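Local coordinates for extracellular invertase (Aspergillus kawachii, PDB 5XH8), which probably hydrolyses the beta-fructofuranoside bond of sucrose and, with high transfructosylation activity, passes fructosyl groups to acceptor sugars to build fructooligosaccharides such as 1-kestose, at residues Q136-S141 with G154-G159; Q84-G89 with F148-Q153. All coordinates share one frame; numbering follows the deposited sequence.

Interaction 1 (Q136-S141 with G154-G159); sequences QSLAVS and GPVIPG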
loop_
_atom_site.group_PDB
_atom_site.type_symbol
_atom_site.label_atom_id
_atom_site.label_comp_id
_atom_site.label_asym_id
_atom_site.label_seq_id
_atom_site.Cartn_x
_atom_site.Cartn_y
_atom_site.Cartn_z
ATOM N N GLN A 136 7.135 3.549 -0.027
ATOM C CA GLN A 136 8.553 3.330 0.272
ATOM C C GLN A 136 8.733 1.877 0.705
ATOM O O GLN A 136 8.050 1.416 1.646
ATOM C CB GLN A 136 9.084 4.315 1.320
ATOM C CG GLN A 136 8.427 5.696 1.301
ATOM C CD GLN A 136 8.573 6.408 -0.027
ATOM O OE1 GLN A 136 9.594 6.285 -0.714
ATOM N NE2 GLN A 136 7.552 7.177 -0.392
ATOM N N SER A 137 9.637 1.172 0.012
ATOM C CA SER A 137 9.844 -0.265 0.160
ATOM C C SER A 137 11.283 -0.561 0.484
ATOM O O SER A 137 12.168 0.290 0.270
ATOM C CB SER A 137 9.428 -1.000 -1.120
ATOM O OG SER A 137 8.020 -0.920 -1.303
ATOM N N LEU A 138 11.517 -1.776 0.983
ATOM C CA LEU A 138 12.859 -2.248 1.344
ATOM C C LEU A 138 13.378 -3.329 0.414
ATOM O O LEU A 138 12.621 -4.188 -0.058
ATOM C CB LEU A 138 12.881 -2.832 2.765
ATOM C CG LEU A 138 12.636 -1.865 3.931
ATOM C CD1 LEU A 138 12.637 -2.677 5.227
ATOM C CD2 LEU A 138 13.672 -0.761 3.999
ATOM N N ALA A 139 14.685 -3.252 0.163
ATOM C CA ALA A 139 15.436 -4.295 -0.481
ATOM C C ALA A 139 16.793 -4.422 0.222
ATOM O O ALA A 139 17.285 -3.487 0.863
ATOM C CB ALA A 139 15.630 -4.009 -1.960
ATOM N N VAL A 140 17.370 -5.601 0.092
ATOM C CA VAL A 140 18.642 -5.926 0.722
ATOM C C VAL A 140 19.576 -6.578 -0.283
ATOM O O VAL A 140 19.144 -7.411 -1.061
ATOM C CB VAL A 140 18.407 -6.920 1.883
ATOM C CG1 VAL A 140 19.727 -7.406 2.420
ATOM C CG2 VAL A 140 17.624 -6.222 2.983
ATOM N N SER A 141 20.847 -6.213 -0.263
ATOM C CA SER A 141 21.844 -6.907 -1.084
ATOM C C SER A 141 22.675 -7.865 -0.247
ATOM O O SER A 141 23.411 -7.429 0.633
ATOM C CB SER A 141 22.790 -5.973 -1.807
ATOM O OG SER A 141 23.712 -6.776 -2.567
ATOM N N GLY A 154 4.910 -5.987 1.608
ATOM C CA GLY A 154 4.463 -4.677 1.183
ATOM C C GLY A 154 5.401 -3.559 1.596
ATOM O O GLY A 154 6.379 -3.792 2.324
ATOM N N PRO A 155 5.113 -2.332 1.123
ATOM C CA PRO A 155 5.897 -1.171 1.514
ATOM C C PRO A 155 5.911 -0.962 3.045
ATOM O O PRO A 155 4.917 -1.235 3.741
ATOM C CB PRO A 155 5.184 -0.001 0.838
ATOM C CG PRO A 155 3.799 -0.501 0.525
ATOM C CD PRO A 155 3.940 -1.977 0.301
ATOM N N VAL A 156 7.042 -0.487 3.543
ATOM C CA VAL A 156 7.181 -0.166 4.969
ATOM C C VAL A 156 6.595 1.215 5.280
ATOM O O VAL A 156 6.233 1.498 6.435
ATOM C CB VAL A 156 8.634 -0.309 5.462
ATOM C CG1 VAL A 156 9.093 -1.750 5.310
ATOM C CG2 VAL A 156 9.590 0.608 4.737
ATOM N N ILE A 157 6.479 2.056 4.256
ATOM C CA ILE A 157 5.751 3.324 4.371
ATOM C C ILE A 157 4.757 3.378 3.203
ATOM O O ILE A 157 5.142 3.813 2.104
ATOM C CB ILE A 157 6.684 4.560 4.399
ATOM C CG1 ILE A 157 7.693 4.459 5.540
ATOM C CG2 ILE A 157 5.862 5.838 4.505
ATOM C CD1 ILE A 157 8.756 5.540 5.543
ATOM N N PRO A 158 3.493 2.925 3.433
ATOM C CA PRO A 158 2.483 2.807 2.348
ATOM C C PRO A 158 1.865 4.088 1.820
ATOM O O PRO A 158 1.122 4.068 0.834
ATOM C CB PRO A 158 1.364 1.938 2.971
ATOM C CG PRO A 158 1.878 1.412 4.255
ATOM C CD PRO A 158 3.035 2.273 4.682
ATOM N N GLY A 159 2.130 5.200 2.456
ATOM C CA GLY A 159 1.668 6.457 1.919
ATOM C C GLY A 159 1.985 7.524 2.917
ATOM O O GLY A 159 2.588 7.232 3.966
HETATM O O HOH W 1 9.070 -3.393 1.436
#
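A classic beta bulge joins Q136, on strand 134-140, to V156 and I157, in the loop that leaves strand 149-150 for strand 166-176, and so links one four-stranded sheet of the GH32 beta-propeller toward the next. Q136 and I157 form a single antiparallel hydrogen-bonded pair: Q136 N donates a hydrogen bond to I157 O at 2.9 Å, and I157 N donates one back to Q136 O at 3.1 Å, almost straight (172°) and in the carbonyl plane. The extra residue of the bulge brings V156 N to the same oxygen, but this bond is weak, bent to 124°. Two residues farther along the strand, water 1 bridges the segments, accepting from L138 N and donating to G154 O.

The side chains pack around this single bridge. Q136 lays its aliphatic CG against I157 CB (3.7 Å), and the bend at chi2 (-59°) turns CD aside; the buried amide is satisfied by T116 through OE1 and by F169 O through NE2. L138 meets V156 at about a right angle, CD1 on CG1 at 3.7 Å, in a hydrophobic cluster with L114 and W219. P155 sets CA and CB against S137 OG, whose hydroxyl pairs with S117. V156 O also accepts from R131 of the second subunit. Backbone bonds and one bridging water join the two segments, while the glutamine packs its methylenes here and sends its amide to neighbouring strands.

Interaction 2 (Q84-G89 with F148-Q153); sequences QVIVPG and FTKLDQ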
loop_
_atom_site.group_PDB
_atom_site.type_symbol
_atom_site.label_atom_id
_atom_site.label_comp_id
_atom_site.label_asym_id
_atom_site.label_seq_id
_atom_site.Cartn_x
_atom_site.Cartn_y
_atom_site.Cartn_z
ATOM N N GLN A 84 21.169 -3.027 -14.118
ATOM C CA GLN A 84 20.582 -2.455 -12.916
ATOM C C GLN A 84 20.640 -3.473 -11.765
ATOM O O GLN A 84 20.532 -4.684 -11.989
ATOM C CB GLN A 84 19.136 -2.016 -13.187
ATOM C CG GLN A 84 18.987 -0.760 -14.056
ATOM C CD GLN A 84 18.964 -1.023 -15.560
ATOM O OE1 GLN A 84 19.434 -2.043 -16.012
ATOM N NE2 GLN A 84 18.444 -0.063 -16.343
ATOM N N VAL A 85 20.851 -2.972 -10.556
ATOM C CA VAL A 85 20.862 -3.801 -9.344
ATOM C C VAL A 85 19.452 -4.036 -8.797
ATOM O O VAL A 85 19.251 -4.865 -7.892
ATOM C CB VAL A 85 21.794 -3.192 -8.263
ATOM C CG1 VAL A 85 23.147 -2.892 -8.870
ATOM C CG2 VAL A 85 21.215 -1.914 -7.635
ATOM N N ILE A 86 18.508 -3.237 -9.272
ATOM C CA ILE A 86 17.096 -3.384 -8.942
ATOM C C ILE A 86 16.288 -2.781 -10.097
ATOM O O ILE A 86 16.666 -1.734 -10.617
ATOM C CB ILE A 86 16.735 -2.748 -7.567
ATOM C CG1 ILE A 86 15.281 -3.031 -7.173
ATOM C CG2 ILE A 86 17.043 -1.253 -7.512
ATOM C CD1 ILE A 86 14.958 -2.617 -5.737
ATOM N N VAL A 87 15.184 -3.445 -10.461
ATOM C CA VAL A 87 14.353 -3.048 -11.577
ATOM C C VAL A 87 12.899 -3.040 -11.145
ATOM O O VAL A 87 12.534 -3.749 -10.213
ATOM C CB VAL A 87 14.542 -3.984 -12.814
ATOM C CG1 VAL A 87 15.950 -3.846 -13.398
ATOM C CG2 VAL A 87 14.259 -5.451 -12.497
ATOM N N PRO A 88 12.048 -2.286 -11.864
ATOM C CA PRO A 88 10.605 -2.328 -11.605
ATOM C C PRO A 88 9.962 -3.643 -12.031
ATOM O O PRO A 88 10.623 -4.470 -12.649
ATOM C CB PRO A 88 10.068 -1.170 -12.457
ATOM C CG PRO A 88 11.047 -1.048 -13.578
ATOM C CD PRO A 88 12.386 -1.399 -12.996
ATOM N N GLY A 89 8.681 -3.816 -11.725
ATOM C CA GLY A 89 7.938 -5.022 -12.104
ATOM C C GLY A 89 7.610 -5.929 -10.922
ATOM O O GLY A 89 7.039 -6.965 -11.118
ATOM N N PHE A 148 20.038 -5.827 -5.349
ATOM C CA PHE A 148 19.230 -5.551 -4.189
ATOM C C PHE A 148 17.914 -6.333 -4.320
ATOM O O PHE A 148 17.080 -6.007 -5.131
ATOM C CB PHE A 148 19.023 -4.042 -4.027
ATOM C CG PHE A 148 20.193 -3.370 -3.368
ATOM C CD1 PHE A 148 21.355 -3.098 -4.096
ATOM C CD2 PHE A 148 20.174 -3.093 -2.014
ATOM C CE1 PHE A 148 22.462 -2.528 -3.484
ATOM C CE2 PHE A 148 21.264 -2.511 -1.394
ATOM C CZ PHE A 148 22.413 -2.222 -2.134
ATOM N N THR A 149 17.785 -7.388 -3.522
ATOM C CA THR A 149 16.622 -8.249 -3.512
ATOM C C THR A 149 15.511 -7.584 -2.730
ATOM O O THR A 149 15.658 -7.277 -1.541
ATOM C CB THR A 149 16.944 -9.581 -2.820
ATOM O OG1 THR A 149 18.197 -10.053 -3.307
ATOM C CG2 THR A 149 15.830 -10.632 -3.086
ATOM N N LYS A 150 14.373 -7.418 -3.376
ATOM C CA LYS A 150 13.228 -6.814 -2.709
ATOM C C LYS A 150 12.741 -7.719 -1.597
ATOM O O LYS A 150 12.612 -8.913 -1.801
ATOM C CB LYS A 150 12.110 -6.571 -3.703
ATOM C CG LYS A 150 12.518 -5.595 -4.807
ATOM C CD LYS A 150 11.548 -5.670 -5.970
ATOM C CE LYS A 150 12.042 -4.878 -7.162
ATOM N NZ LYS A 150 11.038 -4.924 -8.256
ATOM N N LEU A 151 12.495 -7.162 -0.420
ATOM C CA LEU A 151 11.851 -7.940 0.630
ATOM C C LEU A 151 10.456 -8.336 0.140
ATOM O O LEU A 151 9.753 -7.526 -0.499
ATOM C CB LEU A 151 11.728 -7.144 1.942
ATOM C CG LEU A 151 12.998 -6.737 2.680
ATOM C CD1 LEU A 151 12.614 -6.332 4.095
ATOM C CD2 LEU A 151 14.057 -7.844 2.701
ATOM N N ASP A 152 10.081 -9.578 0.436
ATOM C CA ASP A 152 8.846 -10.165 -0.025
ATOM C C ASP A 152 7.717 -9.777 0.909
ATOM O O ASP A 152 7.176 -10.580 1.649
ATOM C CB ASP A 152 9.011 -11.684 -0.155
ATOM C CG ASP A 152 7.908 -12.327 -0.976
ATOM O OD1 ASP A 152 7.153 -11.631 -1.666
ATOM O OD2 ASP A 152 7.787 -13.556 -0.936
ATOM N N GLN A 153 7.349 -8.510 0.829
ATOM C CA GLN A 153 6.327 -7.940 1.653
ATOM C C GLN A 153 5.971 -6.576 1.071
ATOM O O GLN A 153 6.655 -6.072 0.182
ATOM C CB GLN A 153 6.802 -7.793 3.097
ATOM C CG GLN A 153 8.014 -6.884 3.235
ATOM C CD GLN A 153 8.091 -6.269 4.589
ATOM O OE1 GLN A 153 8.503 -6.915 5.521
ATOM N NE2 GLN A 153 7.641 -5.036 4.717
HETATM O O HOH W 2 16.936 -6.928 -7.488
#
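K150 NZ is held by two groups: it donates to V87 O, a 2.7 Å bond that runs nearly along the C=O axis, and makes a salt bridge to D93. The K150 chain is stretched out, chi4 (-177°) placing NZ at V87 O.

On the way it passes I86, which, with CG1 anti to its backbone N (chi1 -174°), reaches across the lysine methylenes: I86 CG1 rests 3.7 Å from K150 CE, and CD1 lies over CG and CE. I86 also packs on L113 and A139, which suits a beta-branched hydrocarbon.

A second bond, F148 N to V85 O at 2.8 Å and nearly straight (164°), fastens the loop 84-89 to the chain at F148, next to the short edge strand 149-150 of the GH32 propeller domain. Beside it V85 and F148 run alongside each other in the same direction, with V85 CG2 3.7 Å from ring atom CD1. V85 and I86 both face I65 in a classic beta bulge, which sets the loop against strand 65-70 as well. Farther on, G89 has a positive phi that would press a side chain against the preceding carbonyl.

A lysine fits well here, since its hydrocarbon stem covers I86 while its charged tip ties a carbonyl and a carboxylate together; the carboxylate would be expected to favour the charged form. The K150 side chain also lies about 4 Å from a bound glycerol.

From the N terminus the chain meets 84-89 first, then 136-141, 148-153 and 154-159, so the two contacts cross. Interaction 2 closes the long loop that holds strands 96-103, 112-118 and 134-140, bringing the segment that follows strand 77-78 onto strand 149-150. Interaction 1 closes a much shorter one, returning the chain beyond strand 149-150 to strand 134-140 before it departs for strand 166-176. They share a sheet: strands 134-140 and 149-150 are antiparallel neighbours, probably bonded through V140 O to T149 N and L138 O to L151 N. Together they tie this four-stranded sheet to its neighbours on both sides, close to the second subunit.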